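Local structure of GH127 beta-L-arabinofuranoside (4QK0) at residues A[20-25]-A[462-467]; A[563-568]-A[634-639]; A[583-588]-A[592-597]. The protein probably hydrolyses beta-L-arabinofuranosidic bonds, acting as a GH127 beta-L-arabinofuranosidase. All coordinates share one frame; numbering follows the deposited sequence.

Interaction 1: residues A[20-25]-A[462-467]; sequences DQFWKR and NYPWDG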
ATOM      1  N   ASP A  20     -27.572   5.713 -31.275  1.00 44.27           N
ATOM      2  CA  ASP A  20     -26.184   6.155 -31.369  1.00 44.17           C
ATOM      3  C   ASP A  20     -25.316   4.969 -31.759  1.00 41.71           C
ATOM      4  O   ASP A  20     -25.831   3.955 -32.170  1.00 44.74           O
ATOM      5  CB  ASP A  20     -25.738   6.826 -30.063  1.00 44.08           C
ATOM      6  CG  ASP A  20     -25.262   5.845 -29.048  1.00 43.59           C
ATOM      7  OD1 ASP A  20     -25.736   4.669 -29.100  1.00 40.69           O
ATOM      8  OD2 ASP A  20     -24.395   6.252 -28.220  1.00 44.33           O
ATOM      9  N   GLN A  21     -24.011   5.130 -31.691  1.00 43.82           N
ATOM     10  CA  GLN A  21     -23.094   4.015 -31.913  1.00 45.52           C
ATOM     11  C   GLN A  21     -22.538   3.550 -30.582  1.00 41.20           C
ATOM     12  O   GLN A  21     -22.555   2.367 -30.263  1.00 38.80           O
ATOM     13  CB  GLN A  21     -21.921   4.466 -32.772  1.00 52.19           C
ATOM     14  CG  GLN A  21     -22.262   4.759 -34.223  1.00 60.91           C
ATOM     15  CD  GLN A  21     -22.937   3.582 -34.899  1.00 66.43           C
ATOM     16  OE1 GLN A  21     -24.158   3.530 -34.941  1.00 75.69           O
ATOM     17  NE2 GLN A  21     -22.157   2.624 -35.407  1.00 70.33           N
ATOM     18  N   PHE A  22     -22.088   4.509 -29.791  1.00 35.65           N
ATOM     19  CA  PHE A  22     -21.371   4.219 -28.585  1.00 32.98           C
ATOM     20  C   PHE A  22     -22.183   3.406 -27.571  1.00 31.89           C
ATOM     21  O   PHE A  22     -21.779   2.292 -27.216  1.00 25.63           O
ATOM     22  CB  PHE A  22     -20.852   5.555 -27.989  1.00 33.98           C
ATOM     23  CG  PHE A  22     -19.885   5.377 -26.873  1.00 32.22           C
ATOM     24  CD1 PHE A  22     -18.543   5.112 -27.137  1.00 30.40           C
ATOM     25  CD2 PHE A  22     -20.319   5.396 -25.557  1.00 29.12           C
ATOM     26  CE1 PHE A  22     -17.654   4.931 -26.095  1.00 29.65           C
ATOM     27  CE2 PHE A  22     -19.427   5.211 -24.521  1.00 29.02           C
ATOM     28  CZ  PHE A  22     -18.094   4.969 -24.789  1.00 28.65           C
ATOM     29  N   TRP A  23     -23.313   3.940 -27.076  1.00 28.60           N
ATOM     30  CA  TRP A  23     -24.107   3.193 -26.083  1.00 28.20           C
ATOM     31  C   TRP A  23     -24.880   2.038 -26.676  1.00 26.50           C
ATOM     32  O   TRP A  23     -25.072   1.015 -26.032  1.00 27.82           O
ATOM     33  CB  TRP A  23     -25.020   4.097 -25.284  1.00 28.98           C
ATOM     34  CG  TRP A  23     -24.240   5.014 -24.450  1.00 29.55           C
ATOM     35  CD1 TRP A  23     -24.052   6.348 -24.651  1.00 28.57           C
ATOM     36  CD2 TRP A  23     -23.481   4.673 -23.298  1.00 26.46           C
ATOM     37  NE1 TRP A  23     -23.243   6.859 -23.699  1.00 27.35           N
ATOM     38  CE2 TRP A  23     -22.891   5.860 -22.832  1.00 25.41           C
ATOM     39  CE3 TRP A  23     -23.256   3.487 -22.620  1.00 25.43           C
ATOM     40  CZ2 TRP A  23     -22.056   5.898 -21.720  1.00 27.78           C
ATOM     41  CZ3 TRP A  23     -22.428   3.516 -21.491  1.00 29.10           C
ATOM     42  CH2 TRP A  23     -21.830   4.709 -21.060  1.00 25.85           C
ATOM     43  N   LYS A  24     -25.250   2.152 -27.932  1.00 32.70           N
ATOM     44  CA  LYS A  24     -25.987   1.074 -28.569  1.00 34.92           C
ATOM     45  C   LYS A  24     -25.155  -0.180 -28.623  1.00 30.92           C
ATOM     46  O   LYS A  24     -25.648  -1.285 -28.305  1.00 32.56           O
ATOM     47  CB  LYS A  24     -26.415   1.452 -29.988  1.00 47.32           C
ATOM     48  CG  LYS A  24     -27.535   0.555 -30.535  1.00 55.53           C
ATOM     49  CD  LYS A  24     -28.018   1.003 -31.912  1.00 67.37           C
ATOM     50  CE  LYS A  24     -27.033   0.593 -33.018  1.00 74.20           C
ATOM     51  NZ  LYS A  24     -27.041  -0.884 -33.286  1.00 80.67           N
ATOM     52  N   ARG A  25     -23.888  -0.035 -28.983  1.00 27.08           N
ATOM     53  CA  ARG A  25     -22.966  -1.180 -28.948  1.00 27.76           C
ATOM     54  C   ARG A  25     -22.915  -1.838 -27.556  1.00 26.46           C
ATOM     55  O   ARG A  25     -22.968  -3.074 -27.433  1.00 30.16           O
ATOM     56  CB  ARG A  25     -21.570  -0.761 -29.436  1.00 30.94           C
ATOM     57  CG  ARG A  25     -20.680  -1.937 -29.867  1.00 32.86           C
ATOM     58  CD  ARG A  25     -19.212  -1.538 -29.904  1.00 31.49           C
ATOM     59  NE  ARG A  25     -18.722  -1.287 -28.568  1.00 29.62           N
ATOM     60  CZ  ARG A  25     -18.333  -2.224 -27.712  1.00 30.39           C
ATOM     61  NH1 ARG A  25     -18.378  -3.521 -28.023  1.00 30.96           N
ATOM     62  NH2 ARG A  25     -17.848  -1.857 -26.530  1.00 30.96           N
ATOM     63  N   ASN A 462     -21.869  12.707 -32.857  1.00 36.67           N
ATOM     64  CA  ASN A 462     -20.825  11.658 -32.709  1.00 39.65           C
ATOM     65  C   ASN A 462     -20.107  11.735 -31.353  1.00 39.88           C
ATOM     66  O   ASN A 462     -19.079  11.105 -31.170  1.00 37.62           O
ATOM     67  CB  ASN A 462     -19.765  11.736 -33.813  1.00 41.97           C
ATOM     68  CG  ASN A 462     -20.347  11.580 -35.212  1.00 50.52           C
ATOM     69  OD1 ASN A 462     -19.945  12.301 -36.128  1.00 57.70           O
ATOM     70  ND2 ASN A 462     -21.314  10.674 -35.378  1.00 49.30           N
ATOM     71  N   TYR A 463     -20.665  12.499 -30.413  1.00 36.11           N
ATOM     72  CA  TYR A 463     -20.212  12.505 -29.042  1.00 29.79           C
ATOM     73  C   TYR A 463     -20.142  11.062 -28.578  1.00 30.54           C
ATOM     74  O   TYR A 463     -21.040  10.266 -28.879  1.00 34.12           O
ATOM     75  CB  TYR A 463     -21.202  13.270 -28.233  1.00 29.37           C
ATOM     76  CG  TYR A 463     -20.769  13.898 -26.900  1.00 30.12           C
ATOM     77  CD1 TYR A 463     -20.800  13.176 -25.720  1.00 26.21           C
ATOM     78  CD2 TYR A 463     -20.543  15.267 -26.816  1.00 26.83           C
ATOM     79  CE1 TYR A 463     -20.512  13.786 -24.526  1.00 27.84           C
ATOM     80  CE2 TYR A 463     -20.280  15.871 -25.616  1.00 27.38           C
ATOM     81  CZ  TYR A 463     -20.264  15.143 -24.485  1.00 25.91           C
ATOM     82  OH  TYR A 463     -19.972  15.771 -23.290  1.00 31.27           O
ATOM     83  N   PRO A 464     -19.072  10.701 -27.830  1.00 30.44           N
ATOM     84  CA  PRO A 464     -18.087  11.588 -27.235  1.00 30.06           C
ATOM     85  C   PRO A 464     -16.895  11.927 -28.075  1.00 31.68           C
ATOM     86  O   PRO A 464     -16.006  12.651 -27.595  1.00 35.46           O
ATOM     87  CB  PRO A 464     -17.637  10.799 -26.017  1.00 33.18           C
ATOM     88  CG  PRO A 464     -17.703   9.401 -26.472  1.00 31.10           C
ATOM     89  CD  PRO A 464     -18.910   9.327 -27.366  1.00 28.49           C
ATOM     90  N   TRP A 465     -16.852  11.458 -29.321  1.00 32.71           N
ATOM     91  CA  TRP A 465     -15.652  11.671 -30.184  1.00 30.74           C
ATOM     92  C   TRP A 465     -15.601  13.048 -30.776  1.00 33.90           C
ATOM     93  O   TRP A 465     -14.540  13.490 -31.228  1.00 34.38           O
ATOM     94  CB  TRP A 465     -15.551  10.607 -31.284  1.00 27.80           C
ATOM     95  CG  TRP A 465     -15.691   9.265 -30.711  1.00 28.25           C
ATOM     96  CD1 TRP A 465     -16.607   8.341 -31.029  1.00 27.62           C
ATOM     97  CD2 TRP A 465     -14.878   8.701 -29.689  1.00 26.90           C
ATOM     98  NE1 TRP A 465     -16.454   7.241 -30.243  1.00 30.41           N
ATOM     99  CE2 TRP A 465     -15.385   7.428 -29.421  1.00 27.69           C
ATOM    100  CE3 TRP A 465     -13.767   9.155 -28.979  1.00 27.30           C
ATOM    101  CZ2 TRP A 465     -14.827   6.577 -28.479  1.00 29.01           C
ATOM    102  CZ3 TRP A 465     -13.206   8.311 -27.998  1.00 26.38           C
ATOM    103  CH2 TRP A 465     -13.749   7.046 -27.761  1.00 28.75           C
ATOM    104  N   ASP A 466     -16.740  13.735 -30.772  1.00 34.89           N
ATOM    105  CA  ASP A 466     -16.841  15.057 -31.368  1.00 35.43           C
ATOM    106  C   ASP A 466     -17.884  15.881 -30.602  1.00 32.52           C
ATOM    107  O   ASP A 466     -18.868  15.319 -30.080  1.00 36.28           O
ATOM    108  CB  ASP A 466     -17.224  14.864 -32.852  1.00 40.07           C
ATOM    109  CG  ASP A 466     -17.601  16.135 -33.516  1.00 48.67           C
ATOM    110  OD1 ASP A 466     -16.692  16.908 -33.850  1.00 48.58           O
ATOM    111  OD2 ASP A 466     -18.821  16.365 -33.667  1.00 57.74           O
ATOM    112  N   GLY A 467     -17.686  17.191 -30.557  1.00 28.88           N
ATOM    113  CA  GLY A 467     -18.525  18.049 -29.746  1.00 35.28           C
ATOM    114  C   GLY A 467     -19.700  18.755 -30.426  1.00 37.36           C
ATOM    115  O   GLY A 467     -20.336  19.635 -29.824  1.00 34.01           O
TER

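Interaction 2: residues A[563-568]-A[634-639]; sequences EVDNGP and CNRGEG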
ATOM      1  N   GLU A 563       1.357  -0.157 -22.018  1.00 27.86           N
ATOM      2  CA  GLU A 563       2.628  -0.750 -22.420  1.00 32.01           C
ATOM      3  C   GLU A 563       2.572  -1.210 -23.876  1.00 35.40           C
ATOM      4  O   GLU A 563       3.510  -1.011 -24.641  1.00 32.91           O
ATOM      5  CB  GLU A 563       2.920  -1.933 -21.520  1.00 31.98           C
ATOM      6  CG  GLU A 563       4.200  -2.683 -21.833  1.00 37.76           C
ATOM      7  CD  GLU A 563       4.574  -3.738 -20.773  1.00 38.78           C
ATOM      8  OE1 GLU A 563       4.040  -3.800 -19.633  1.00 33.86           O
ATOM      9  OE2 GLU A 563       5.424  -4.569 -21.109  1.00 49.00           O
ATOM     10  N   VAL A 564       1.449  -1.816 -24.263  1.00 35.70           N
ATOM     11  CA  VAL A 564       1.318  -2.351 -25.617  1.00 30.84           C
ATOM     12  C   VAL A 564       1.643  -1.286 -26.663  1.00 28.49           C
ATOM     13  O   VAL A 564       2.204  -1.604 -27.687  1.00 29.87           O
ATOM     14  CB  VAL A 564      -0.072  -2.981 -25.854  1.00 31.01           C
ATOM     15  CG1 VAL A 564      -1.166  -1.906 -25.781  1.00 30.49           C
ATOM     16  CG2 VAL A 564      -0.146  -3.696 -27.199  1.00 31.88           C
ATOM     17  N   ASP A 565       1.350  -0.011 -26.392  1.00 29.93           N
ATOM     18  CA  ASP A 565       1.624   1.068 -27.329  1.00 30.23           C
ATOM     19  C   ASP A 565       2.931   1.788 -27.067  1.00 32.59           C
ATOM     20  O   ASP A 565       3.415   2.463 -27.939  1.00 33.47           O
ATOM     21  CB  ASP A 565       0.519   2.167 -27.272  1.00 35.65           C
ATOM     22  CG  ASP A 565      -0.871   1.674 -27.703  1.00 35.77           C
ATOM     23  OD1 ASP A 565      -0.950   0.982 -28.723  1.00 48.49           O
ATOM     24  OD2 ASP A 565      -1.893   1.976 -27.045  1.00 37.58           O
ATOM     25  N   ASN A 566       3.452   1.766 -25.847  1.00 31.88           N
ATOM     26  CA  ASN A 566       4.506   2.702 -25.455  1.00 28.69           C
ATOM     27  C   ASN A 566       5.739   2.020 -24.815  1.00 27.71           C
ATOM     28  O   ASN A 566       6.697   2.664 -24.419  1.00 24.92           O
ATOM     29  CB  ASN A 566       3.942   3.704 -24.408  1.00 28.57           C
ATOM     30  CG  ASN A 566       2.830   4.596 -24.955  1.00 31.09           C
ATOM     31  OD1 ASN A 566       3.091   5.581 -25.622  1.00 29.92           O
ATOM     32  ND2 ASN A 566       1.574   4.296 -24.573  1.00 29.06           N
ATOM     33  N   GLY A 567       5.695   0.728 -24.642  1.00 29.99           N
ATOM     34  CA  GLY A 567       6.764   0.039 -23.949  1.00 30.75           C
ATOM     35  C   GLY A 567       6.595  -0.010 -22.445  1.00 33.51           C
ATOM     36  O   GLY A 567       5.736   0.676 -21.868  1.00 38.35           O
ATOM     37  N   PRO A 568       7.439  -0.814 -21.796  1.00 34.08           N
ATOM     38  CA  PRO A 568       7.351  -0.902 -20.351  1.00 33.27           C
ATOM     39  C   PRO A 568       7.937   0.294 -19.636  1.00 29.39           C
ATOM     40  O   PRO A 568       8.433   1.246 -20.253  1.00 29.81           O
ATOM     41  CB  PRO A 568       8.135  -2.196 -20.038  1.00 32.08           C
ATOM     42  CG  PRO A 568       9.088  -2.359 -21.179  1.00 31.12           C
ATOM     43  CD  PRO A 568       8.626  -1.523 -22.330  1.00 32.19           C
ATOM     44  N   CYS A 634      -6.631  -2.499 -21.190  1.00 24.61           N
ATOM     45  CA  CYS A 634      -6.627  -3.944 -20.883  1.00 21.76           C
ATOM     46  C   CYS A 634      -7.535  -4.756 -21.801  1.00 21.69           C
ATOM     47  O   CYS A 634      -8.054  -5.790 -21.388  1.00 18.67           O
ATOM     48  CB  CYS A 634      -7.009  -4.188 -19.450  1.00 24.02           C
ATOM     49  SG  CYS A 634      -6.364  -5.686 -18.720  1.00 29.18           S
ATOM     50  N   ASN A 635      -7.689  -4.308 -23.035  1.00 21.71           N
ATOM     51  CA  ASN A 635      -8.305  -5.135 -24.059  1.00 28.73           C
ATOM     52  C   ASN A 635      -7.282  -5.703 -25.062  1.00 32.65           C
ATOM     53  O   ASN A 635      -7.654  -6.397 -25.962  1.00 35.12           O
ATOM     54  CB  ASN A 635      -9.383  -4.353 -24.827  1.00 29.12           C
ATOM     55  CG  ASN A 635     -10.628  -4.160 -23.976  1.00 28.53           C
ATOM     56  OD1 ASN A 635     -11.517  -4.999 -23.932  1.00 28.04           O
ATOM     57  ND2 ASN A 635     -10.652  -3.065 -23.259  1.00 28.65           N
ATOM     58  N   ARG A 636      -5.997  -5.417 -24.867  1.00 33.61           N
ATOM     59  CA  ARG A 636      -4.953  -5.881 -25.754  1.00 30.40           C
ATOM     60  C   ARG A 636      -3.840  -6.543 -24.964  1.00 27.49           C
ATOM     61  O   ARG A 636      -2.699  -6.431 -25.276  1.00 32.35           O
ATOM     62  CB  ARG A 636      -4.452  -4.704 -26.541  1.00 29.77           C
ATOM     63  CG  ARG A 636      -5.538  -4.143 -27.451  1.00 27.72           C
ATOM     64  CD  ARG A 636      -5.154  -2.824 -28.088  1.00 27.77           C
ATOM     65  NE  ARG A 636      -4.847  -1.790 -27.097  1.00 28.47           N
ATOM     66  CZ  ARG A 636      -4.080  -0.733 -27.322  1.00 26.64           C
ATOM     67  NH1 ARG A 636      -3.487  -0.559 -28.497  1.00 27.72           N
ATOM     68  NH2 ARG A 636      -3.833   0.117 -26.354  1.00 28.26           N
ATOM     69  N   GLY A 637      -4.222  -7.286 -23.952  1.00 28.82           N
ATOM     70  CA  GLY A 637      -3.317  -8.078 -23.158  1.00 27.56           C
ATOM     71  C   GLY A 637      -2.764  -7.369 -21.936  1.00 32.22           C
ATOM     72  O   GLY A 637      -2.811  -6.145 -21.792  1.00 27.31           O
ATOM     73  N   GLU A 638      -2.222  -8.186 -21.055  1.00 34.47           N
ATOM     74  CA  GLU A 638      -1.614  -7.731 -19.824  1.00 36.61           C
ATOM     75  C   GLU A 638      -0.457  -6.774 -20.100  1.00 32.87           C
ATOM     76  O   GLU A 638       0.301  -6.936 -21.052  1.00 32.53           O
ATOM     77  CB  GLU A 638      -1.135  -8.927 -19.014  1.00 36.73           C
ATOM     78  CG  GLU A 638      -0.738  -8.583 -17.589  1.00 41.66           C
ATOM     79  CD  GLU A 638      -0.683  -9.794 -16.656  1.00 38.94           C
ATOM     80  OE1 GLU A 638      -1.513 -10.705 -16.763  1.00 52.52           O
ATOM     81  OE2 GLU A 638       0.232  -9.857 -15.826  1.00 39.75           O
ATOM     82  N   GLY A 639      -0.379  -5.720 -19.304  1.00 28.62           N
ATOM     83  CA  GLY A 639       0.699  -4.765 -19.436  1.00 30.66           C
ATOM     84  C   GLY A 639       0.536  -3.594 -18.491  1.00 32.84           C
ATOM     85  O   GLY A 639      -0.504  -3.445 -17.822  1.00 35.39           O
TER

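Interaction 3: residues A[583-588]-A[592-597]; sequences AHFEPD and GVVVIT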
ATOM      1  N   ALA A 583      -4.972  14.695 -31.727  1.00 37.19           N
ATOM      2  CA  ALA A 583      -5.954  13.637 -31.596  1.00 37.85           C
ATOM      3  C   ALA A 583      -6.457  13.265 -32.941  1.00 33.63           C
ATOM      4  O   ALA A 583      -6.614  14.115 -33.776  1.00 30.72           O
ATOM      5  CB  ALA A 583      -7.116  14.096 -30.734  1.00 39.31           C
ATOM      6  N   HIS A 584      -6.737  11.997 -33.152  1.00 35.34           N
ATOM      7  CA  HIS A 584      -7.419  11.609 -34.392  1.00 37.84           C
ATOM      8  C   HIS A 584      -8.126  10.300 -34.176  1.00 36.56           C
ATOM      9  O   HIS A 584      -7.803   9.529 -33.252  1.00 39.43           O
ATOM     10  CB  HIS A 584      -6.429  11.478 -35.574  1.00 38.11           C
ATOM     11  CG  HIS A 584      -5.467  10.344 -35.423  1.00 35.11           C
ATOM     12  ND1 HIS A 584      -4.293  10.462 -34.715  1.00 38.88           N
ATOM     13  CD2 HIS A 584      -5.525   9.056 -35.831  1.00 35.98           C
ATOM     14  CE1 HIS A 584      -3.664   9.298 -34.689  1.00 33.98           C
ATOM     15  NE2 HIS A 584      -4.390   8.427 -35.364  1.00 36.44           N
ATOM     16  N   PHE A 585      -9.071  10.022 -35.065  1.00 39.91           N
ATOM     17  CA  PHE A 585      -9.926   8.852 -34.941  1.00 36.79           C
ATOM     18  C   PHE A 585      -9.251   7.640 -35.547  1.00 37.23           C
ATOM     19  O   PHE A 585      -8.696   7.731 -36.621  1.00 41.75           O
ATOM     20  CB  PHE A 585     -11.297   9.150 -35.589  1.00 37.44           C
ATOM     21  CG  PHE A 585     -12.329   8.110 -35.315  1.00 37.68           C
ATOM     22  CD1 PHE A 585     -12.784   7.916 -34.039  1.00 36.31           C
ATOM     23  CD2 PHE A 585     -12.830   7.309 -36.332  1.00 39.06           C
ATOM     24  CE1 PHE A 585     -13.710   6.926 -33.753  1.00 38.35           C
ATOM     25  CE2 PHE A 585     -13.762   6.316 -36.055  1.00 38.14           C
ATOM     26  CZ  PHE A 585     -14.208   6.138 -34.762  1.00 39.90           C
ATOM     27  N   GLU A 586      -9.310   6.502 -34.851  1.00 38.58           N
ATOM     28  CA  GLU A 586      -8.833   5.221 -35.354  1.00 37.18           C
ATOM     29  C   GLU A 586     -10.005   4.248 -35.450  1.00 37.45           C
ATOM     30  O   GLU A 586     -10.378   3.618 -34.455  1.00 38.79           O
ATOM     31  CB  GLU A 586      -7.794   4.613 -34.430  1.00 39.31           C
ATOM     32  CG  GLU A 586      -6.460   5.342 -34.400  1.00 41.48           C
ATOM     33  CD  GLU A 586      -5.567   5.018 -35.595  1.00 44.47           C
ATOM     34  OE1 GLU A 586      -5.944   4.159 -36.459  1.00 38.51           O
ATOM     35  OE2 GLU A 586      -4.516   5.680 -35.693  1.00 47.17           O
ATOM     36  N   PRO A 587     -10.593   4.111 -36.652  1.00 40.78           N
ATOM     37  CA  PRO A 587     -11.823   3.327 -36.729  1.00 39.58           C
ATOM     38  C   PRO A 587     -11.656   1.888 -36.317  1.00 37.87           C
ATOM     39  O   PRO A 587     -12.591   1.327 -35.814  1.00 34.40           O
ATOM     40  CB  PRO A 587     -12.249   3.417 -38.207  1.00 42.66           C
ATOM     41  CG  PRO A 587     -11.239   4.253 -38.906  1.00 42.44           C
ATOM     42  CD  PRO A 587     -10.107   4.556 -37.967  1.00 44.18           C
ATOM     43  N   ASP A 588     -10.479   1.292 -36.498  1.00 39.24           N
ATOM     44  CA  ASP A 588     -10.354  -0.147 -36.260  1.00 44.55           C
ATOM     45  C   ASP A 588      -9.736  -0.495 -34.924  1.00 42.96           C
ATOM     46  O   ASP A 588      -9.430  -1.662 -34.670  1.00 36.60           O
ATOM     47  CB  ASP A 588      -9.578  -0.824 -37.414  1.00 52.85           C
ATOM     48  CG  ASP A 588     -10.236  -0.560 -38.778  1.00 56.17           C
ATOM     49  OD1 ASP A 588     -11.472  -0.761 -38.890  1.00 57.79           O
ATOM     50  OD2 ASP A 588      -9.535  -0.101 -39.704  1.00 60.96           O
ATOM     51  N   GLY A 592     -13.279   1.575 -32.248  1.00 31.22           N
ATOM     52  CA  GLY A 592     -13.364   2.880 -32.889  1.00 30.09           C
ATOM     53  C   GLY A 592     -13.216   3.992 -31.886  1.00 30.98           C
ATOM     54  O   GLY A 592     -14.157   4.344 -31.218  1.00 32.77           O
ATOM     55  N   VAL A 593     -12.006   4.537 -31.746  1.00 32.43           N
ATOM     56  CA  VAL A 593     -11.755   5.484 -30.708  1.00 29.00           C
ATOM     57  C   VAL A 593     -10.890   6.593 -31.211  1.00 29.06           C
ATOM     58  O   VAL A 593     -10.121   6.401 -32.138  1.00 29.51           O
ATOM     59  CB  VAL A 593     -11.061   4.842 -29.502  1.00 31.37           C
ATOM     60  CG1 VAL A 593     -11.916   3.733 -28.920  1.00 32.72           C
ATOM     61  CG2 VAL A 593      -9.659   4.303 -29.836  1.00 31.29           C
ATOM     62  N   VAL A 594     -10.985   7.758 -30.573  1.00 24.70           N
ATOM     63  CA  VAL A 594     -10.024   8.772 -30.809  1.00 24.56           C
ATOM     64  C   VAL A 594      -8.762   8.420 -29.958  1.00 27.42           C
ATOM     65  O   VAL A 594      -8.853   8.047 -28.775  1.00 24.67           O
ATOM     66  CB  VAL A 594     -10.562  10.159 -30.447  1.00 24.80           C
ATOM     67  CG1 VAL A 594      -9.450  11.206 -30.507  1.00 25.03           C
ATOM     68  CG2 VAL A 594     -11.655  10.586 -31.409  1.00 24.77           C
ATOM     69  N   VAL A 595      -7.578   8.596 -30.543  1.00 27.20           N
ATOM     70  CA  VAL A 595      -6.327   8.400 -29.794  1.00 28.07           C
ATOM     71  C   VAL A 595      -5.638   9.723 -29.717  1.00 27.97           C
ATOM     72  O   VAL A 595      -5.890  10.606 -30.528  1.00 30.32           O
ATOM     73  CB  VAL A 595      -5.390   7.373 -30.448  1.00 28.42           C
ATOM     74  CG1 VAL A 595      -6.095   6.064 -30.626  1.00 28.28           C
ATOM     75  CG2 VAL A 595      -4.900   7.875 -31.795  1.00 31.01           C
ATOM     76  N   ILE A 596      -4.747   9.870 -28.732  1.00 30.28           N
ATOM     77  CA  ILE A 596      -3.961  11.107 -28.577  1.00 30.20           C
ATOM     78  C   ILE A 596      -2.487  10.778 -28.722  1.00 30.93           C
ATOM     79  O   ILE A 596      -2.021   9.779 -28.177  1.00 36.04           O
ATOM     80  CB  ILE A 596      -4.221  11.737 -27.208  1.00 30.18           C
ATOM     81  CG1 ILE A 596      -5.649  12.260 -27.166  1.00 29.68           C
ATOM     82  CG2 ILE A 596      -3.212  12.838 -26.907  1.00 28.90           C
ATOM     83  CD1 ILE A 596      -6.068  12.707 -25.814  1.00 29.31           C
ATOM     84  N   THR A 597      -1.757  11.589 -29.491  1.00 31.59           N
ATOM     85  CA  THR A 597      -0.363  11.298 -29.764  1.00 36.96           C
ATOM     86  C   THR A 597       0.457  12.516 -29.523  1.00 34.71           C
ATOM     87  O   THR A 597      -0.030  13.627 -29.608  1.00 39.55           O
ATOM     88  CB  THR A 597      -0.106  10.742 -31.210  1.00 36.99           C
ATOM     89  OG1 THR A 597      -0.424  11.738 -32.174  1.00 43.67           O
ATOM     90  CG2 THR A 597      -0.940   9.493 -31.515  1.00 36.76           C
TER

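Interaction 1: residues A[20-25]-A[462-467]
A first torsion of -169° turns the Phe22 ring away from its own backbone N and out from the first turn of its helix, toward Pro464 and Trp465; the chi1 of Trp465, -50°, keeps the indole beside its backbone N and brings its benzo end to meet Phe22. Pro464 CD lies over one face of the phenyl ring, displaced toward the rim and 4.1 Å from Phe22 CG. Farther out on the same ring, Phe22 CE1 touches Trp465 CZ2 at 4.0 Å; both side chains cross Phe22 at roughly a right angle. No hydrogen bond spans the two segments, and the contact is small and apolar.

Each side is shaped by its own backbone bonds. Asp20 caps the helix: its OD2 accepts from Trp23 N at 2.8 Å while OD1 takes Lys24 N, both through syn lone pairs, which fixes the start of the helix that carries Phe22. In 462-467, the cis peptide before Pro464 and the 2.9 Å bond from Trp465 N to Asn462 O fold the chain tightly, with Pro464 CG above the centre of the indole. Tyr365 also meets the Phe22 ring, the two planes about 25° apart. The arrangement joins an N-capped helix of the catalytic domain to a type VI cis-proline turn between two strands of the middle-domain sheet.

Interaction 2: residues A[563-568]-A[634-639]
Arg636 reaches across to Val564 and Asp565 of a short helix, and its side chain can be followed outward from the loop. Arg636 CB, 4.4 Å from Val564 CG1, already touches the helix. CG and CD pass farther off, and the bend at chi3 (-59°) swings the guanidinium across the side chain of Val564, bringing Arg636 NE to 3.9 Å from that CG1 methyl. Arg636 CZ is nearer, 3.5 Å from Val564 CG1, which sits over the centre of one guanidinium face, so that an apolar group covers the flat cation while its edge meets polar partners. At the tip the two terminal nitrogens grip Asp565 end-on, one oxygen each. Arg636 NH2 gives Asp565 OD2 a bond of 2.8 Å that is nearly straight (163°) and lies in the guanidinium plane, although it arrives from above the carboxylate plane; Arg636 NH1 reaches Asp565 OD1 at 3.0 Å on the syn side, less straight. The carboxylate and guanidinium planes are 46° apart, so the pair is twisted rather than coplanar.

This is a bidentate salt bridge within a wider charged network of the C-terminal domain. NH2 also pairs with Glu562, and OD1 of Asp565 with Arg626 of strand 620-629, so that each charge has a second partner and the helix following strand 557-562 is tied to the loop before strand 641-647.

At the start of the helix the backbones themselves draw near, Glu563 beside Gly639. Glu563 CB is 4.2 Å from Gly639 CA, where a side chain on the glycine would crowd it. The extended Glu563 side chain runs alongside, its OE1 3.5 Å from Gly639 CA and held by the backbone N of Glu640.

Interaction 3: residues A[583-588]-A[592-597]
His584 lies over a methyl of Val595, the residue it pairs with across the strands, while its NE2 is held by Glu586, two residues farther along its own strand. Val595 CG2 sits under one face of the imidazole, 3.8 Å from the centroid of the His584 ring, in a CH-pi contact shifted toward the rim. His584 NE2 donates to Glu586 OE2 at 2.8 Å; the oxygen lies near the ring plane, while the donor meets the carboxylate from above its plane. The first torsion, CG beside the backbone N, sets Glu586 CG 3.9 Å from Val595 CG1, and the bend at chi2 (-79°) folds the carboxylate back toward His584. Val595 thus packs against both members of the His-carboxylate pair. Were Glu586 replaced by alanine, the imidazole would probably lose its acceptor near the ring plane and turn more easily, and Val595 CG1 would lose the cover of the glutamate CG.

The other face of the ribbon is apolar. Val594 spreads its two methyls, CG1 to Ala583 CB at 3.7 Å and CG2 to the edge of the Phe585 ring in its plane. With chi1 at -170°, that ring leans along the partner strand until Phe585 CE1 is 3.5 Å from Gly592 C.

Between the two faces the backbones pair by four hydrogen bonds. Val595 N donates to His584 O at 2.9 Å, and Val595 O accepts from His584 N; Glu586 N donates to Val593 O at 2.8 Å. The return bond, Val593 N to Glu586 O, is longer at 3.3 Å and approaches from above the carbonyl plane, where the strands give way to the loop. Hydrogen-bonded and non-hydrogen-bonded pairs in turn, with the strands at 141°, make this the loop end of an antiparallel beta hairpin in the C-terminal domain.

In the fold
From the N terminus, interaction 1 closes first and over the longest span: the start of helix 22-42 meets a loop 437 residues later, after the chain has built the helical catalytic domain and returned to the antiparallel sheet that strand 15-18 had begun. Interactions 2 and 3 follow in series with it. Segment 563-568 opens interaction 2, the hairpin of interaction 3 forms and is complete within the intervening chain, and 634-639 then closes the larger loop. These two lie about 16 Å apart between centres and do not touch. Interaction 1 does reach interaction 3: Trp465 packs on Gly592, Val593 and Val594, so the middle-domain loop bridges helix 22-42 and the C-terminal domain's hairpin.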